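Local coordinates for protein uroporphyrinogen-III C-methyltransferase (Pseudomonas denitrificans, PDB 1S4D) that catalyses the two successive S-adenosyl-L-methionine-dependent methylations, at C-2 and C-7, that convert uroporphyrinogen III to precorrin-2 on the way to cobalamin and siroheme, at residues 152-157 / 181-186; 177-182 / 242-247. One frame throughout, in Å; residues are numbered along the deposited sequence.

Contact 1: residues 152-157 / 181-186; sequences VTFLTG and VMYMAM. With SAH (S-adenosyl-L-homocysteine), chain Q.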
ATOM      1  N   VAL B 152      -8.432  -8.784  -3.369  1.00 19.69           N
ATOM      2  CA  VAL B 152      -7.203  -9.283  -2.751  1.00 19.30           C
ATOM      3  C   VAL B 152      -7.361  -9.239  -1.237  1.00 20.06           C
ATOM      4  O   VAL B 152      -7.838  -8.232  -0.694  1.00 19.30           O
ATOM      5  CB  VAL B 152      -5.980  -8.383  -2.973  1.00 18.94           C
ATOM      6  CG1 VAL B 152      -4.725  -9.189  -3.126  1.00 16.78           C
ATOM      7  CG2 VAL B 152      -6.171  -7.427  -4.089  1.00 20.84           C
ATOM      8  N   THR B 153      -6.894 -10.305  -0.570  1.00 20.51           N
ATOM      9  CA  THR B 153      -6.809 -10.364   0.889  1.00 20.33           C
ATOM     10  C   THR B 153      -5.380 -10.293   1.414  1.00 20.75           C
ATOM     11  O   THR B 153      -4.534 -11.091   1.011  1.00 21.02           O
ATOM     12  CB  THR B 153      -7.440 -11.652   1.366  1.00 19.98           C
ATOM     13  OG1 THR B 153      -8.841 -11.604   1.112  1.00 19.94           O
ATOM     14  CG2 THR B 153      -7.387 -11.749   2.861  1.00 19.52           C
ATOM     15  N   PHE B 154      -5.119  -9.369   2.344  1.00 21.25           N
ATOM     16  CA  PHE B 154      -3.814  -9.303   3.003  1.00 21.41           C
ATOM     17  C   PHE B 154      -3.976  -9.936   4.378  1.00 21.63           C
ATOM     18  O   PHE B 154      -5.023  -9.756   4.992  1.00 21.37           O
ATOM     19  CB  PHE B 154      -3.379  -7.854   3.157  1.00 21.55           C
ATOM     20  CG  PHE B 154      -2.889  -7.211   1.893  1.00 23.01           C
ATOM     21  CD1 PHE B 154      -1.980  -6.184   1.947  1.00 26.89           C
ATOM     22  CD2 PHE B 154      -3.349  -7.603   0.648  1.00 26.58           C
ATOM     23  CE1 PHE B 154      -1.540  -5.574   0.761  1.00 29.46           C
ATOM     24  CE2 PHE B 154      -2.912  -7.001  -0.533  1.00 26.01           C
ATOM     25  CZ  PHE B 154      -2.024  -6.016  -0.490  1.00 27.26           C
ATOM     26  N   LEU B 155      -2.987 -10.697   4.860  1.00 21.81           N
ATOM     27  CA  LEU B 155      -3.078 -11.231   6.237  1.00 22.41           C
ATOM     28  C   LEU B 155      -1.755 -11.318   7.027  1.00 23.29           C
ATOM     29  O   LEU B 155      -0.687 -11.190   6.431  1.00 22.92           O
ATOM     30  CB  LEU B 155      -3.943 -12.506   6.324  1.00 21.17           C
ATOM     31  CG  LEU B 155      -3.579 -14.004   6.188  1.00 20.85           C
ATOM     32  CD1 LEU B 155      -4.271 -14.553   4.958  1.00 20.12           C
ATOM     33  CD2 LEU B 155      -2.093 -14.430   6.225  1.00 16.96           C
ATOM     34  N   THR B 156      -1.843 -11.492   8.355  1.00 24.66           N
ATOM     35  CA  THR B 156      -0.691 -11.937   9.166  1.00 26.29           C
ATOM     36  C   THR B 156      -0.817 -13.390   9.445  1.00 26.76           C
ATOM     37  O   THR B 156      -1.878 -13.834   9.892  1.00 26.58           O
ATOM     38  CB  THR B 156      -0.654 -11.364  10.560  1.00 26.11           C
ATOM     39  OG1 THR B 156      -1.696 -10.409  10.730  1.00 27.95           O
ATOM     40  CG2 THR B 156       0.608 -10.651  10.773  1.00 26.00           C
ATOM     41  N   GLY B 157       0.288 -14.101   9.262  1.00 27.10           N
ATOM     42  CA  GLY B 157       0.379 -15.482   9.662  1.00 28.70           C
ATOM     43  C   GLY B 157       0.926 -15.527  11.066  1.00 30.00           C
ATOM     44  O   GLY B 157       1.125 -16.594  11.612  1.00 29.95           O
ATOM     45  N   VAL B 181      -2.320 -12.467   0.056  1.00 17.32           N
ATOM     46  CA  VAL B 181      -0.998 -11.906   0.269  1.00 17.77           C
ATOM     47  C   VAL B 181      -0.694 -11.953   1.761  1.00 18.57           C
ATOM     48  O   VAL B 181      -1.423 -11.377   2.580  1.00 19.54           O
ATOM     49  CB  VAL B 181      -0.905 -10.449  -0.251  1.00 17.99           C
ATOM     50  CG1 VAL B 181       0.427  -9.775   0.213  1.00 16.75           C
ATOM     51  CG2 VAL B 181      -1.143 -10.379  -1.791  1.00 15.03           C
ATOM     52  N   MET B 182       0.380 -12.635   2.120  1.00 18.18           N
ATOM     53  CA  MET B 182       0.579 -12.960   3.514  1.00 17.83           C
ATOM     54  C   MET B 182       1.868 -12.368   4.055  1.00 17.56           C
ATOM     55  O   MET B 182       2.934 -12.553   3.459  1.00 17.32           O
ATOM     56  CB  MET B 182       0.544 -14.476   3.702  1.00 18.12           C
ATOM     57  CG  MET B 182      -0.553 -15.144   2.911  1.00 18.68           C
ATOM     58  SD  MET B 182      -0.931 -16.742   3.585  1.00 21.34           S
ATOM     59  CE  MET B 182       0.396 -17.761   2.878  1.00 17.87           C
ATOM     60  N   TYR B 183       1.719 -11.649   5.173  1.00 17.31           N
ATOM     61  CA  TYR B 183       2.777 -11.018   5.951  1.00 17.13           C
ATOM     62  C   TYR B 183       3.111 -11.943   7.116  1.00 17.45           C
ATOM     63  O   TYR B 183       2.235 -12.653   7.603  1.00 17.48           O
ATOM     64  CB  TYR B 183       2.267  -9.691   6.529  1.00 16.93           C
ATOM     65  CG  TYR B 183       2.110  -8.564   5.518  1.00 16.67           C
ATOM     66  CD1 TYR B 183       0.989  -8.491   4.654  1.00 16.13           C
ATOM     67  CD2 TYR B 183       3.059  -7.553   5.446  1.00 15.50           C
ATOM     68  CE1 TYR B 183       0.850  -7.454   3.725  1.00 13.89           C
ATOM     69  CE2 TYR B 183       2.927  -6.527   4.543  1.00 15.75           C
ATOM     70  CZ  TYR B 183       1.836  -6.484   3.681  1.00 15.74           C
ATOM     71  OH  TYR B 183       1.773  -5.442   2.790  1.00 18.03           O
ATOM     72  N   MET B 184       4.374 -11.957   7.555  1.00 17.34           N
ATOM     73  CA  MET B 184       4.798 -12.753   8.715  1.00 17.49           C
ATOM     74  C   MET B 184       4.237 -14.171   8.737  1.00 17.55           C
ATOM     75  O   MET B 184       3.706 -14.610   9.749  1.00 16.25           O
ATOM     76  CB  MET B 184       4.450 -12.045  10.022  1.00 17.80           C
ATOM     77  CG  MET B 184       4.865 -10.578  10.033  1.00 18.60           C
ATOM     78  SD  MET B 184       4.302  -9.755  11.500  1.00 22.55           S
ATOM     79  CE  MET B 184       2.917  -8.859  10.846  1.00 21.34           C
ATOM     80  N   ALA B 185       4.413 -14.884   7.624  1.00 18.59           N
ATOM     81  CA  ALA B 185       3.821 -16.205   7.427  1.00 19.40           C
ATOM     82  C   ALA B 185       4.871 -17.283   7.227  1.00 20.16           C
ATOM     83  O   ALA B 185       4.548 -18.393   6.823  1.00 20.98           O
ATOM     84  CB  ALA B 185       2.858 -16.179   6.245  1.00 18.79           C
ATOM     85  N   MET B 186       6.128 -16.972   7.503  1.00 21.45           N
ATOM     86  CA  MET B 186       7.202 -17.933   7.224  1.00 22.67           C
ATOM     87  C   MET B 186       7.268 -19.037   8.274  1.00 23.13           C
ATOM     88  O   MET B 186       7.280 -20.207   7.946  1.00 23.96           O
ATOM     89  CB  MET B 186       8.565 -17.232   7.132  1.00 22.51           C
ATOM     90  CG  MET B 186       8.700 -16.297   5.975  1.00 23.39           C
ATOM     91  SD  MET B 186       8.940 -17.148   4.432  1.00 29.81           S
ATOM     92  CE  MET B 186      10.763 -17.417   4.433  1.00 22.70           C
TER
HETATM   93  N   SAH Q1511       4.179  -2.217   7.817  1.00 49.49           N
HETATM   94  CA  SAH Q1511       4.973  -3.158   7.047  1.00 49.98           C
HETATM   95  CB  SAH Q1511       4.833  -4.554   7.630  1.00 49.79           C
HETATM   96  CG  SAH Q1511       5.749  -4.823   8.809  1.00 50.97           C
HETATM   97  SD  SAH Q1511       5.386  -6.321   9.761  1.00 50.56           S
HETATM   98  C   SAH Q1511       4.613  -3.099   5.557  1.00 49.87           C
HETATM   99  O   SAH Q1511       3.734  -2.353   5.129  1.00 50.06           O
HETATM  100  OXT SAH Q1511       5.185  -3.770   4.703  1.00 49.14           O
HETATM  101  C5' SAH Q1511       6.821  -7.165   9.017  1.00 51.61           C
HETATM  102  C4' SAH Q1511       6.559  -8.078   7.812  1.00 50.94           C
HETATM  103  O4' SAH Q1511       6.472  -7.345   6.608  1.00 50.90           O
HETATM  104  C3' SAH Q1511       7.645  -9.101   7.491  1.00 50.26           C
HETATM  105  O3' SAH Q1511       7.692 -10.219   8.335  1.00 49.28           O
HETATM  106  C2' SAH Q1511       7.370  -9.456   6.040  1.00 50.56           C
HETATM  107  O2' SAH Q1511       6.297 -10.358   5.861  1.00 49.13           O
HETATM  108  C1' SAH Q1511       6.937  -8.102   5.504  1.00 50.89           C
HETATM  109  N9  SAH Q1511       8.023  -7.351   4.835  1.00 49.44           N
HETATM  110  C8  SAH Q1511       8.482  -6.142   5.242  1.00 47.71           C
HETATM  111  N7  SAH Q1511       9.447  -5.741   4.411  1.00 48.09           N
HETATM  112  C5  SAH Q1511       9.635  -6.671   3.470  1.00 49.34           C
HETATM  113  C6  SAH Q1511      10.502  -6.741   2.378  1.00 48.89           C
HETATM  114  N6  SAH Q1511      11.345  -5.758   2.115  1.00 45.75           N
HETATM  115  N1  SAH Q1511      10.468  -7.851   1.558  1.00 49.07           N
HETATM  116  C2  SAH Q1511       9.568  -8.862   1.824  1.00 49.90           C
HETATM  117  N3  SAH Q1511       8.709  -8.787   2.907  1.00 49.66           N
HETATM  118  C4  SAH Q1511       8.736  -7.704   3.721  1.00 49.78           C
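Val181 lies beside Phe154, the two side chains pointing the same way from adjacent parallel strands. Val181 CB sits over one face of the phenyl ring in a CH-pi contact, 4.3 Å from the ring centroid. With CG1 anti to the backbone N (chi1 170°), CG2 lies beside that N and meets Val152 CG1 at 4.0 Å. Leu155 meets Met182 on the other face of the sheet. Its CD2 touches Met182 CB at 3.6 Å and also leans on CG and SD, while helix 170-176 covers the leucine through Trp170 and Ile173. Tyr183 returns to the face of Phe154 and Val181. Its CE1 comes within 3.6 Å of Phe154 CD1, the ring planes inclined at 39°, and the carbonyl O of Leu155 lies at the edge of the tyrosine ring. That same Leu155 O accepts the N-H of Tyr183 at 2.8 Å, one of four backbone bonds that zip the strands together. The last, Gly157 N to Tyr183 O, carries the pairing one residue past the end of strand 152-156. Tyr183 OH is satisfied by Thr130 OG1 and Gly132 N; because Thr130 also binds the ligand, the phenol is likely to help position the start of helix 131-137. CE2 of the same ring approaches OXT of S-adenosyl-L-homocysteine at 3.6 Å, with this oxygen at the ring edge. After the strand, Met184 turns the chain with positive phi, and its N-H points almost straight at the ribose O2' (3.0 Å, 172°). On the outer side, strand 151-156 pairs antiparallel with its copy in the second subunit. This is a parallel beta-alpha-beta unit whose second strand leads into a loop that binds S-adenosyl-L-homocysteine, as in the tetrapyrrole methylase fold.

Contact 2: residues 177-182 / 242-247; sequences SPVIVM and IVVVGE. With SAH (S-adenosyl-L-homocysteine), chain Q.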
ATOM      1  N   SER B 177     -10.972 -14.327  -1.812  1.00 20.98           N
ATOM      2  CA  SER B 177     -10.249 -13.766  -2.962  1.00 21.26           C
ATOM      3  C   SER B 177      -9.406 -14.830  -3.655  1.00 21.11           C
ATOM      4  O   SER B 177      -8.878 -15.723  -3.000  1.00 21.12           O
ATOM      5  CB  SER B 177      -9.290 -12.670  -2.553  1.00 21.45           C
ATOM      6  OG  SER B 177      -9.765 -11.935  -1.464  1.00 23.97           O
ATOM      7  N   PRO B 178      -9.306 -14.720  -4.985  1.00 20.15           N
ATOM      8  CA  PRO B 178      -8.427 -15.615  -5.718  1.00 19.82           C
ATOM      9  C   PRO B 178      -7.004 -15.340  -5.245  1.00 20.48           C
ATOM     10  O   PRO B 178      -6.404 -16.341  -4.801  1.00 22.82           O
ATOM     11  CB  PRO B 178      -8.688 -15.288  -7.180  1.00 19.10           C
ATOM     12  CG  PRO B 178      -9.520 -14.168  -7.216  1.00 19.61           C
ATOM     13  CD  PRO B 178     -10.012 -13.778  -5.856  1.00 19.77           C
ATOM     14  N   VAL B 179      -6.558 -14.092  -5.062  1.00 19.65           N
ATOM     15  CA  VAL B 179      -5.206 -13.834  -4.527  1.00 18.91           C
ATOM     16  C   VAL B 179      -5.131 -13.582  -3.017  1.00 18.62           C
ATOM     17  O   VAL B 179      -5.964 -12.860  -2.472  1.00 19.41           O
ATOM     18  CB  VAL B 179      -4.525 -12.677  -5.293  1.00 18.64           C
ATOM     19  CG1 VAL B 179      -3.146 -12.342  -4.693  1.00 17.43           C
ATOM     20  CG2 VAL B 179      -4.412 -13.063  -6.779  1.00 18.96           C
ATOM     21  N   ILE B 180      -4.175 -14.234  -2.326  1.00 18.20           N
ATOM     22  CA  ILE B 180      -3.938 -13.979  -0.897  1.00 17.50           C
ATOM     23  C   ILE B 180      -2.513 -13.504  -0.753  1.00 17.67           C
ATOM     24  O   ILE B 180      -1.601 -14.086  -1.355  1.00 17.71           O
ATOM     25  CB  ILE B 180      -4.082 -15.265  -0.021  1.00 17.23           C
ATOM     26  CG1 ILE B 180      -5.287 -16.140  -0.424  1.00 16.87           C
ATOM     27  CG2 ILE B 180      -4.098 -14.910   1.452  1.00 16.75           C
ATOM     28  CD1 ILE B 180      -6.562 -15.592  -0.076  1.00 14.65           C
ATOM     29  N   VAL B 181      -2.320 -12.467   0.056  1.00 17.32           N
ATOM     30  CA  VAL B 181      -0.998 -11.906   0.269  1.00 17.77           C
ATOM     31  C   VAL B 181      -0.694 -11.953   1.761  1.00 18.57           C
ATOM     32  O   VAL B 181      -1.423 -11.377   2.580  1.00 19.54           O
ATOM     33  CB  VAL B 181      -0.905 -10.449  -0.251  1.00 17.99           C
ATOM     34  CG1 VAL B 181       0.427  -9.775   0.213  1.00 16.75           C
ATOM     35  CG2 VAL B 181      -1.143 -10.379  -1.791  1.00 15.03           C
ATOM     36  N   MET B 182       0.380 -12.635   2.120  1.00 18.18           N
ATOM     37  CA  MET B 182       0.579 -12.960   3.514  1.00 17.83           C
ATOM     38  C   MET B 182       1.868 -12.368   4.055  1.00 17.56           C
ATOM     39  O   MET B 182       2.934 -12.553   3.459  1.00 17.32           O
ATOM     40  CB  MET B 182       0.544 -14.476   3.702  1.00 18.12           C
ATOM     41  CG  MET B 182      -0.553 -15.144   2.911  1.00 18.68           C
ATOM     42  SD  MET B 182      -0.931 -16.742   3.585  1.00 21.34           S
ATOM     43  CE  MET B 182       0.396 -17.761   2.878  1.00 17.87           C
ATOM     44  N   ILE B 242       7.264 -11.831   1.681  1.00 18.37           N
ATOM     45  CA  ILE B 242       5.835 -11.786   1.478  1.00 18.75           C
ATOM     46  C   ILE B 242       5.486 -13.075   0.731  1.00 19.09           C
ATOM     47  O   ILE B 242       6.164 -13.429  -0.237  1.00 19.70           O
ATOM     48  CB  ILE B 242       5.456 -10.528   0.662  1.00 19.23           C
ATOM     49  CG1 ILE B 242       5.508  -9.279   1.542  1.00 18.50           C
ATOM     50  CG2 ILE B 242       4.099 -10.717  -0.059  1.00 18.58           C
ATOM     51  CD1 ILE B 242       4.279  -9.080   2.409  1.00 19.33           C
ATOM     52  N   VAL B 243       4.456 -13.781   1.187  1.00 18.54           N
ATOM     53  CA  VAL B 243       3.977 -14.964   0.491  1.00 18.12           C
ATOM     54  C   VAL B 243       2.658 -14.682  -0.222  1.00 18.39           C
ATOM     55  O   VAL B 243       1.648 -14.339   0.429  1.00 19.12           O
ATOM     56  CB  VAL B 243       3.724 -16.114   1.435  1.00 18.29           C
ATOM     57  CG1 VAL B 243       3.517 -17.392   0.625  1.00 17.72           C
ATOM     58  CG2 VAL B 243       4.869 -16.260   2.440  1.00 17.55           C
ATOM     59  N   VAL B 244       2.674 -14.824  -1.548  1.00 17.64           N
ATOM     60  CA  VAL B 244       1.513 -14.535  -2.396  1.00 17.06           C
ATOM     61  C   VAL B 244       0.988 -15.819  -2.996  1.00 16.67           C
ATOM     62  O   VAL B 244       1.750 -16.622  -3.536  1.00 17.30           O
ATOM     63  CB  VAL B 244       1.858 -13.493  -3.536  1.00 17.53           C
ATOM     64  CG1 VAL B 244       3.027 -13.977  -4.403  1.00 17.01           C
ATOM     65  CG2 VAL B 244       0.637 -13.159  -4.403  1.00 15.30           C
ATOM     66  N   VAL B 245      -0.317 -15.996  -2.912  1.00 16.06           N
ATOM     67  CA  VAL B 245      -0.981 -17.185  -3.410  1.00 15.67           C
ATOM     68  C   VAL B 245      -1.893 -16.781  -4.575  1.00 16.51           C
ATOM     69  O   VAL B 245      -2.631 -15.757  -4.499  1.00 16.52           O
ATOM     70  CB  VAL B 245      -1.795 -17.840  -2.276  1.00 15.53           C
ATOM     71  CG1 VAL B 245      -2.488 -19.096  -2.752  1.00 15.10           C
ATOM     72  CG2 VAL B 245      -0.880 -18.153  -1.071  1.00 14.80           C
ATOM     73  N   GLY B 246      -1.820 -17.548  -5.666  1.00 16.80           N
ATOM     74  CA  GLY B 246      -2.737 -17.376  -6.780  1.00 17.24           C
ATOM     75  C   GLY B 246      -2.171 -17.028  -8.138  1.00 18.03           C
ATOM     76  O   GLY B 246      -0.968 -16.849  -8.333  1.00 19.01           O
ATOM     77  N   GLU B 247      -3.062 -16.902  -9.106  1.00 18.54           N
ATOM     78  CA  GLU B 247      -2.659 -16.953 -10.510  1.00 18.30           C
ATOM     79  C   GLU B 247      -1.753 -15.812 -10.917  1.00 17.88           C
ATOM     80  O   GLU B 247      -0.963 -15.967 -11.851  1.00 17.69           O
ATOM     81  CB  GLU B 247      -3.885 -17.075 -11.434  1.00 18.47           C
ATOM     82  CG  GLU B 247      -4.619 -18.412 -11.315  1.00 19.20           C
ATOM     83  CD  GLU B 247      -3.745 -19.617 -11.650  1.00 22.12           C
ATOM     84  OE1 GLU B 247      -3.822 -20.614 -10.897  1.00 22.72           O
ATOM     85  OE2 GLU B 247      -3.000 -19.581 -12.669  1.00 22.80           O
TER
HETATM   86  N   SAH Q1511       4.179  -2.217   7.817  1.00 49.49           N
HETATM   87  CA  SAH Q1511       4.973  -3.158   7.047  1.00 49.98           C
HETATM   88  CB  SAH Q1511       4.833  -4.554   7.630  1.00 49.79           C
HETATM   89  CG  SAH Q1511       5.749  -4.823   8.809  1.00 50.97           C
HETATM   90  SD  SAH Q1511       5.386  -6.321   9.761  1.00 50.56           S
HETATM   91  C   SAH Q1511       4.613  -3.099   5.557  1.00 49.87           C
HETATM   92  O   SAH Q1511       3.734  -2.353   5.129  1.00 50.06           O
HETATM   93  OXT SAH Q1511       5.185  -3.770   4.703  1.00 49.14           O
HETATM   94  C5' SAH Q1511       6.821  -7.165   9.017  1.00 51.61           C
HETATM   95  C4' SAH Q1511       6.559  -8.078   7.812  1.00 50.94           C
HETATM   96  O4' SAH Q1511       6.472  -7.345   6.608  1.00 50.90           O
HETATM   97  C3' SAH Q1511       7.645  -9.101   7.491  1.00 50.26           C
HETATM   98  O3' SAH Q1511       7.692 -10.219   8.335  1.00 49.28           O
HETATM   99  C2' SAH Q1511       7.370  -9.456   6.040  1.00 50.56           C
HETATM  100  O2' SAH Q1511       6.297 -10.358   5.861  1.00 49.13           O
HETATM  101  C1' SAH Q1511       6.937  -8.102   5.504  1.00 50.89           C
HETATM  102  N9  SAH Q1511       8.023  -7.351   4.835  1.00 49.44           N
HETATM  103  C8  SAH Q1511       8.482  -6.142   5.242  1.00 47.71           C
HETATM  104  N7  SAH Q1511       9.447  -5.741   4.411  1.00 48.09           N
HETATM  105  C5  SAH Q1511       9.635  -6.671   3.470  1.00 49.34           C
HETATM  106  C6  SAH Q1511      10.502  -6.741   2.378  1.00 48.89           C
HETATM  107  N6  SAH Q1511      11.345  -5.758   2.115  1.00 45.75           N
HETATM  108  N1  SAH Q1511      10.468  -7.851   1.558  1.00 49.07           N
HETATM  109  C2  SAH Q1511       9.568  -8.862   1.824  1.00 49.90           C
HETATM  110  N3  SAH Q1511       8.709  -8.787   2.907  1.00 49.66           N
HETATM  111  C4  SAH Q1511       8.736  -7.704   3.721  1.00 49.78           C
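Ile242 touches Val181 across the strands and, on its other side, the flat adenine of S-adenosyl-L-homocysteine. Its CG1 approaches the N3 rim of the adenine obliquely, displaced from the ring plane and beyond the ring outline, at 3.5 Å from N3, with C2 a little farther off. CG1 is anti to the carbonyl carbon (chi1 -76°), while CG2 faces Val181 CG1 at 3.8 Å; the isoleucine bridges the adenosine and the neighbouring strand. An alanine at Ile242 would probably open a gap between adenine N3 and Val181 CG1, leaving the adenosine less firmly supported on this side. On the same face the Val179 and Val244 side chains cross, with Val179 CG1 3.9 Å from Val244 CG2, and Leu136 of helix 131-137 packs over Val181, Ile242 and Val244. Across the sheet, the Met182 chain bends at chi3 (-81°), and its CE rests on Val243 CG1 at 3.9 Å, with Val245 CG2 slightly farther away. Ile180 adds its CB against Val245 CB at 4.1 Å. Four backbone hydrogen bonds join the strands: Ile180 with Val245 and Met182 with Val243, each pair bonded both ways. Val245 N lies 2.8 Å from Ile180 O, and Met182 N is 2.7 Å from Val243 O. Val181 and Val244 face each other as a non-hydrogen-bonded pair between the two hydrogen-bonded ones. On its far edge, strand 241-245 bonds to strand 206-211 through Ile242 and Val244. Such an antiparallel pairing within a mixed sheet, with one strand starting at the adenosine, is characteristic of the C-terminal domain of the tetrapyrrole methylases.

In the fold
Contacts 1 and 2 share strand 179-183, with Val181 and Met182 in both, and their centres are 8 Å apart. Along the chain, strand 151-156 comes first, then helix 170-176, strand 179-183 and, some sixty residues later, strand 241-245. In the mixed five-stranded sheet, strand 179-183 is flanked by a parallel neighbour in contact 1 and an antiparallel one in contact 2. The contacts also meet directly, for instance where Tyr183 CE2 packs on Ile242 CD1 beside S-adenosyl-L-homocysteine. Strand 151-156 is the edge at the dimer interface, and the neighbouring strands 179-183 and 241-245 reach S-adenosyl-L-homocysteine, which lies between the two domains, at their ends.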